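PDB 6ER1: centrosome-associated zinc finger protein Cp190 from Drosophila melanogaster, which organises chromatin domains and their boundaries, being recruited by insulator DNA-binding proteins and homodimerising through its N-terminal BTB domain. Local coordinates for residues A[60-63]-A[64-67]. Sequence-based numbering, arbitrary orientation.
Sequences YFNV and LEQT
Leu64 lies against the ring of Tyr60, one turn earlier in the short helix 60-67 of the BTB domain. Its CD2 sits over one ring face in a CH-pi contact, 4.2 Å from the centroid, while its CD1 packs on Tyr60 CE2 at 3.7 Å. Tyr60 can offer that face because its CG stands anti to the backbone N (chi1 -173°), which carries the ring alongside the next turn. Leu64 CD1 also approaches Phe61 CD1 obliquely, at 4.2 Å. This is the tight side: Phe81 meets the Tyr60 ring edge-to-face and also touches Leu64, Leu75 of strand 74-76 adds to the cover of Leu64, and helix 105-115 packs Met115 on both aromatic rings and hydrogen-bonds Tyr60 OH through Glu114. Cutting Tyr60 back to an alanine is likely to uncover CD2 of Leu64 and to leave Glu114 without its hydroxyl partner.

Beneath the side chains, backbone bonds join the turns, the straightest from Leu64 N to Tyr60 O (2.9 Å, 161° at the hydrogen). On the wetter side, water bridges the polar side-chain ends. One molecule donates to both Asn62 OD1 and Glu65 OE2, the latter at 2.7 Å; a second accepts from Gln66 NE2 and donates to Asn62 O, which also takes Gln66 N. Glu65 OE2 also forms a salt bridge with Arg51, and Asn62 ND2 hydrogen-bonds Asp59 of its own chain and the hydroxyl of Tyr34 of the second subunit, so that this edge of the helix also meets the partner chain. Near the helix end, Thr67 OG1 donates to Val63 O at 2.8 Å, from above the carbonyl plane.

The chemistry thus divides the helix: its apolar side is held by packing to the domain core, whereas its polar side meets its surroundings through water bridges, hydrogen bonds and a salt bridge, with Arg51 likely to favour an ionised Glu65.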
loop_
_atom_site.group_PDB
_atom_site.type_symbol
_atom_site.label_atom_id
_atom_site.label_comp_id
_atom_site.label_asym_id
_atom_site.label_seq_id
_atom_site.Cartn_x
_atom_site.Cartn_y
_atom_site.Cartn_z
ATOM N N TYR A 60 2.468 -8.545 -13.946
ATOM C CA TYR A 60 3.473 -9.592 -14.214
ATOM C C TYR A 60 3.755 -10.447 -12.987
ATOM O O TYR A 60 3.917 -11.657 -13.088
ATOM C CB TYR A 60 4.711 -8.957 -14.723
ATOM C CG TYR A 60 5.771 -9.927 -15.192
ATOM C CD1 TYR A 60 5.688 -10.584 -16.421
ATOM C CD2 TYR A 60 6.908 -10.129 -14.414
ATOM C CE1 TYR A 60 6.719 -11.431 -16.862
ATOM C CE2 TYR A 60 7.959 -10.917 -14.853
ATOM C CZ TYR A 60 7.872 -11.571 -16.053
ATOM O OH TYR A 60 8.926 -12.389 -16.423
ATOM N N PHE A 61 3.866 -9.824 -11.806
ATOM C CA PHE A 61 4.082 -10.619 -10.607
ATOM C C PHE A 61 2.871 -11.527 -10.315
ATOM O O PHE A 61 3.061 -12.635 -9.841
ATOM C CB PHE A 61 4.460 -9.763 -9.412
ATOM C CG PHE A 61 5.843 -9.176 -9.497
ATOM C CD1 PHE A 61 6.898 -9.881 -9.002
ATOM C CD2 PHE A 61 6.087 -7.928 -10.054
ATOM C CE1 PHE A 61 8.154 -9.360 -9.055
ATOM C CE2 PHE A 61 7.370 -7.412 -10.131
ATOM C CZ PHE A 61 8.372 -8.136 -9.601
ATOM N N ASN A 62 1.644 -11.084 -10.679
ATOM C CA ASN A 62 0.468 -11.936 -10.588
ATOM C C ASN A 62 0.636 -13.196 -11.454
ATOM O O ASN A 62 0.373 -14.309 -11.019
ATOM C CB ASN A 62 -0.847 -11.204 -10.922
ATOM C CG ASN A 62 -1.197 -10.127 -9.909
ATOM O OD1 ASN A 62 -1.007 -10.303 -8.716
ATOM N ND2 ASN A 62 -1.771 -9.028 -10.388
ATOM N N VAL A 63 1.118 -12.998 -12.666
ATOM C CA VAL A 63 1.321 -14.154 -13.549
ATOM C C VAL A 63 2.430 -15.061 -13.061
ATOM O O VAL A 63 2.294 -16.274 -13.148
ATOM C CB VAL A 63 1.417 -13.748 -15.052
ATOM C CG1 VAL A 63 2.418 -14.551 -15.860
ATOM C CG2 VAL A 63 0.042 -13.916 -15.682
ATOM N N LEU A 64 3.499 -14.464 -12.509
ATOM C CA LEU A 64 4.575 -15.294 -11.901
ATOM C C LEU A 64 4.026 -16.157 -10.749
ATOM O O LEU A 64 4.336 -17.322 -10.651
ATOM C CB LEU A 64 5.720 -14.400 -11.413
ATOM C CG LEU A 64 6.513 -13.617 -12.433
ATOM C CD1 LEU A 64 7.714 -12.958 -11.768
ATOM C CD2 LEU A 64 6.910 -14.461 -13.633
ATOM N N GLU A 65 3.150 -15.584 -9.917
ATOM C CA GLU A 65 2.582 -16.352 -8.839
ATOM C C GLU A 65 1.678 -17.486 -9.322
ATOM O O GLU A 65 1.554 -18.486 -8.633
ATOM C CB GLU A 65 1.799 -15.437 -7.913
ATOM C CG GLU A 65 2.686 -14.621 -7.016
ATOM C CD GLU A 65 1.914 -14.056 -5.857
ATOM O OE1 GLU A 65 1.946 -14.691 -4.775
ATOM O OE2 GLU A 65 1.283 -13.001 -6.048
ATOM N N GLN A 66 1.043 -17.307 -10.485
ATOM C CA GLN A 66 0.248 -18.358 -11.117
ATOM C C GLN A 66 1.079 -19.454 -11.812
ATOM O O GLN A 66 0.579 -20.535 -12.022
ATOM C CB GLN A 66 -0.729 -17.751 -12.153
ATOM C CG GLN A 66 -1.781 -16.803 -11.616
ATOM C CD GLN A 66 -2.741 -17.509 -10.707
ATOM O OE1 GLN A 66 -3.397 -18.455 -11.122
ATOM N NE2 GLN A 66 -2.786 -17.099 -9.449
ATOM N N THR A 67 2.338 -19.182 -12.165
ATOM C CA THR A 67 3.081 -20.043 -13.103
ATOM C C THR A 67 4.458 -20.498 -12.671
ATOM O O THR A 67 5.105 -21.319 -13.375
ATOM C CB THR A 67 3.270 -19.329 -14.451
ATOM O OG1 THR A 67 4.059 -18.151 -14.268
ATOM C CG2 THR A 67 1.937 -19.057 -15.121
HETATM O O HOH W 1 -1.061 -12.689 -7.295
HETATM O O HOH W 2 -1.534 -14.841 -8.966
#